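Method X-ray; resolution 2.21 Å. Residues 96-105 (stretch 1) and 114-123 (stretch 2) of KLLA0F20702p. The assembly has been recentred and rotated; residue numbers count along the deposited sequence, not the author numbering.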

# COMPACT_ATOMS: atom_id res chain seq x y z
N TYR A 96 -18.41 19.93 -6.02
CA TYR A 96 -19.63 20.48 -6.61
C TYR A 96 -20.02 19.74 -7.88
O TYR A 96 -21.20 19.51 -8.14
CB TYR A 96 -19.47 21.97 -6.90
CG TYR A 96 -20.67 22.60 -7.58
CD1 TYR A 96 -21.78 23.00 -6.84
CD2 TYR A 96 -20.70 22.80 -8.96
CE1 TYR A 96 -22.88 23.58 -7.45
CE2 TYR A 96 -21.79 23.38 -9.58
CZ TYR A 96 -22.88 23.76 -8.82
OH TYR A 96 -23.98 24.34 -9.43
N PHE A 97 -19.02 19.37 -8.68
CA PHE A 97 -19.26 18.59 -9.88
C PHE A 97 -19.73 17.17 -9.55
O PHE A 97 -20.49 16.57 -10.31
CB PHE A 97 -17.99 18.54 -10.73
CG PHE A 97 -17.75 19.78 -11.53
CD1 PHE A 97 -17.28 20.93 -10.91
CD2 PHE A 97 -17.99 19.81 -12.89
CE1 PHE A 97 -17.07 22.08 -11.64
CE2 PHE A 97 -17.78 20.95 -13.62
CZ PHE A 97 -17.32 22.09 -13.00
N GLN A 98 -19.34 16.68 -8.39
CA GLN A 98 -19.75 15.37 -7.94
C GLN A 98 -21.21 15.45 -7.59
O GLN A 98 -22.03 14.74 -8.14
CB GLN A 98 -18.93 14.95 -6.73
CG GLN A 98 -19.18 13.54 -6.26
CD GLN A 98 -18.76 12.50 -7.26
OE1 GLN A 98 -17.58 12.35 -7.54
NE2 GLN A 98 -19.71 11.76 -7.79
N ASN A 99 -21.54 16.32 -6.65
CA ASN A 99 -22.93 16.52 -6.23
C ASN A 99 -23.86 16.69 -7.41
O ASN A 99 -24.95 16.12 -7.45
CB ASN A 99 -23.04 17.75 -5.32
CG ASN A 99 -22.31 17.57 -4.01
OD1 ASN A 99 -21.42 16.72 -3.89
ND2 ASN A 99 -22.68 18.36 -3.01
N TRP A 100 -23.42 17.48 -8.37
CA TRP A 100 -24.21 17.75 -9.55
C TRP A 100 -24.32 16.50 -10.42
O TRP A 100 -25.40 16.20 -10.93
CB TRP A 100 -23.59 18.90 -10.34
CG TRP A 100 -24.61 19.88 -10.82
CD1 TRP A 100 -24.91 21.10 -10.26
CD2 TRP A 100 -25.48 19.73 -11.94
NE1 TRP A 100 -25.90 21.71 -10.98
CE2 TRP A 100 -26.27 20.89 -12.01
CE3 TRP A 100 -25.66 18.73 -12.90
CZ2 TRP A 100 -27.22 21.07 -13.00
CZ3 TRP A 100 -26.60 18.91 -13.87
CH2 TRP A 100 -27.37 20.07 -13.91
N ARG A 101 -23.22 15.78 -10.61
CA ARG A 101 -23.24 14.54 -11.38
C ARG A 101 -24.23 13.55 -10.77
O ARG A 101 -24.88 12.78 -11.48
CB ARG A 101 -21.86 13.89 -11.45
CG ARG A 101 -21.85 12.57 -12.21
CD ARG A 101 -20.59 11.75 -11.93
NE ARG A 101 -20.55 10.53 -12.73
CZ ARG A 101 -21.00 9.35 -12.31
NH1 ARG A 101 -21.53 9.23 -11.09
NH2 ARG A 101 -20.92 8.29 -13.11
N ASN A 102 -24.34 13.58 -9.45
CA ASN A 102 -25.26 12.70 -8.76
C ASN A 102 -26.70 13.19 -8.85
O ASN A 102 -27.62 12.49 -8.44
CB ASN A 102 -24.83 12.56 -7.30
CG ASN A 102 -23.43 12.00 -7.17
OD1 ASN A 102 -22.94 11.28 -8.05
ND2 ASN A 102 -22.76 12.32 -6.07
N ARG A 103 -26.90 14.38 -9.40
CA ARG A 103 -28.25 14.83 -9.76
C ARG A 103 -28.69 14.12 -11.03
O ARG A 103 -29.87 13.88 -11.25
CB ARG A 103 -28.31 16.35 -9.98
CG ARG A 103 -28.82 17.16 -8.81
CD ARG A 103 -29.64 18.34 -9.33
NE ARG A 103 -30.09 19.24 -8.27
CZ ARG A 103 -30.88 20.29 -8.47
NH1 ARG A 103 -31.24 21.06 -7.46
NH2 ARG A 103 -31.30 20.57 -9.70
N ASN A 104 -27.71 13.80 -11.87
CA ASN A 104 -27.94 13.13 -13.15
C ASN A 104 -28.37 11.67 -12.97
O ASN A 104 -29.33 11.22 -13.59
CB ASN A 104 -26.68 13.21 -14.01
CG ASN A 104 -26.93 12.84 -15.46
OD1 ASN A 104 -27.78 12.02 -15.78
ND2 ASN A 104 -26.16 13.46 -16.35
N VAL A 105 -27.65 10.94 -12.12
CA VAL A 105 -27.87 9.51 -11.94
C VAL A 105 -29.12 9.22 -11.09
O VAL A 105 -29.63 8.10 -11.09
CB VAL A 105 -26.63 8.84 -11.29
CG1 VAL A 105 -26.90 7.37 -10.99
CG2 VAL A 105 -25.43 8.97 -12.21
N ALA A 114 -29.01 15.77 -21.17
CA ALA A 114 -28.70 17.19 -21.30
C ALA A 114 -27.83 17.66 -20.15
O ALA A 114 -27.04 18.59 -20.28
CB ALA A 114 -29.98 18.01 -21.37
N GLY A 115 -27.98 16.99 -19.01
CA GLY A 115 -27.14 17.26 -17.87
C GLY A 115 -25.68 16.85 -18.00
O GLY A 115 -24.78 17.63 -17.68
N HIS A 116 -25.46 15.63 -18.48
CA HIS A 116 -24.12 15.06 -18.62
C HIS A 116 -23.20 15.95 -19.44
O HIS A 116 -22.21 16.48 -18.92
CB HIS A 116 -24.22 13.69 -19.30
CG HIS A 116 -22.92 12.97 -19.42
ND1 HIS A 116 -22.33 12.30 -18.37
CD2 HIS A 116 -22.08 12.82 -20.48
CE1 HIS A 116 -21.19 11.76 -18.77
NE2 HIS A 116 -21.01 12.06 -20.04
N ARG A 117 -23.53 16.14 -20.71
CA ARG A 117 -22.67 16.88 -21.64
C ARG A 117 -22.52 18.36 -21.29
O ARG A 117 -21.50 18.97 -21.59
CB ARG A 117 -23.20 16.74 -23.06
CG ARG A 117 -23.13 15.32 -23.60
CD ARG A 117 -23.68 15.24 -25.02
NE ARG A 117 -23.62 13.88 -25.56
CZ ARG A 117 -24.06 13.53 -26.76
NH1 ARG A 117 -24.61 14.43 -27.56
NH2 ARG A 117 -23.96 12.27 -27.16
N GLN A 118 -23.54 18.94 -20.66
CA GLN A 118 -23.49 20.36 -20.33
C GLN A 118 -22.47 20.64 -19.23
O GLN A 118 -21.64 21.54 -19.35
CB GLN A 118 -24.86 20.87 -19.91
CG GLN A 118 -24.89 22.36 -19.61
CD GLN A 118 -26.30 22.87 -19.38
OE1 GLN A 118 -27.25 22.10 -19.32
NE2 GLN A 118 -26.43 24.19 -19.26
N LEU A 119 -22.55 19.87 -18.15
CA LEU A 119 -21.63 20.08 -17.03
C LEU A 119 -20.27 19.46 -17.33
O LEU A 119 -19.26 19.84 -16.74
CB LEU A 119 -22.21 19.51 -15.74
CG LEU A 119 -21.28 19.62 -14.53
CD1 LEU A 119 -20.99 21.08 -14.18
CD2 LEU A 119 -21.84 18.85 -13.34
N ASN A 120 -20.23 18.52 -18.26
CA ASN A 120 -18.96 18.05 -18.79
C ASN A 120 -18.31 19.10 -19.69
O ASN A 120 -17.10 19.07 -19.92
CB ASN A 120 -19.13 16.74 -19.57
CG ASN A 120 -18.85 15.53 -18.72
OD1 ASN A 120 -18.15 15.61 -17.72
ND2 ASN A 120 -19.38 14.38 -19.13
N SER A 121 -19.11 20.03 -20.19
CA SER A 121 -18.58 21.08 -21.04
C SER A 121 -17.90 22.17 -20.22
O SER A 121 -16.79 22.60 -20.55
CB SER A 121 -19.68 21.69 -21.90
OG SER A 121 -19.15 22.75 -22.68
N ILE A 122 -18.55 22.60 -19.14
CA ILE A 122 -17.97 23.60 -18.26
C ILE A 122 -16.76 23.02 -17.51
O ILE A 122 -15.83 23.75 -17.16
CB ILE A 122 -19.01 24.16 -17.25
CG1 ILE A 122 -20.11 24.95 -17.97
CG2 ILE A 122 -18.34 25.02 -16.20
CD1 ILE A 122 -21.30 25.29 -17.08
N LEU A 123 -16.78 21.71 -17.28
CA LEU A 123 -15.67 21.05 -16.60
C LEU A 123 -14.40 21.13 -17.44
O LEU A 123 -13.31 21.37 -16.92
CB LEU A 123 -16.00 19.59 -16.30
CG LEU A 123 -14.80 18.79 -15.78
CD1 LEU A 123 -14.35 19.31 -14.43
CD2 LEU A 123 -15.12 17.30 -15.70

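The most unusual feature of this contact is a close approach of two nitrogen donors: N104 ND2 lies 3.1 Å from H116 N without a hydrogen bond, since neither atom offers an acceptor. No hydrogen bond links the two stretches at all, and apolar packing makes up most of the interface. Both segments are helical and run nearly antiparallel, their N-to-C directions 163° apart and their axes 9.5 Å apart at closest approach. Together they bury about 400 Å².

L119 is central to the packing. Its CD1 reaches to 3.3 Å from F97 CE2, while its CD2 sits 3.5 Å from W100 CB, so L119 packs against F97 and W100, three residues apart on the facing helix, with CD2 touching both. The buried F97 ring also receives L123, whose CD1 lies over one face, 4.2 Å from the ring centroid, in a CH-pi contact; I122 CG2 approaches the ring edge, 4.5 Å from F97 CZ.

At the other end the backbones draw closer, with N104 CA and G115 CA 6.3 Å apart. G115 has no side chain, and here N104 ND2 lies 3.8 Å from G115 C, while G115 CA is 4.4 Å from W100 CZ3, at the edge of the indole. The N104 OD1 acceptor is satisfied by a residue just outside the stretches.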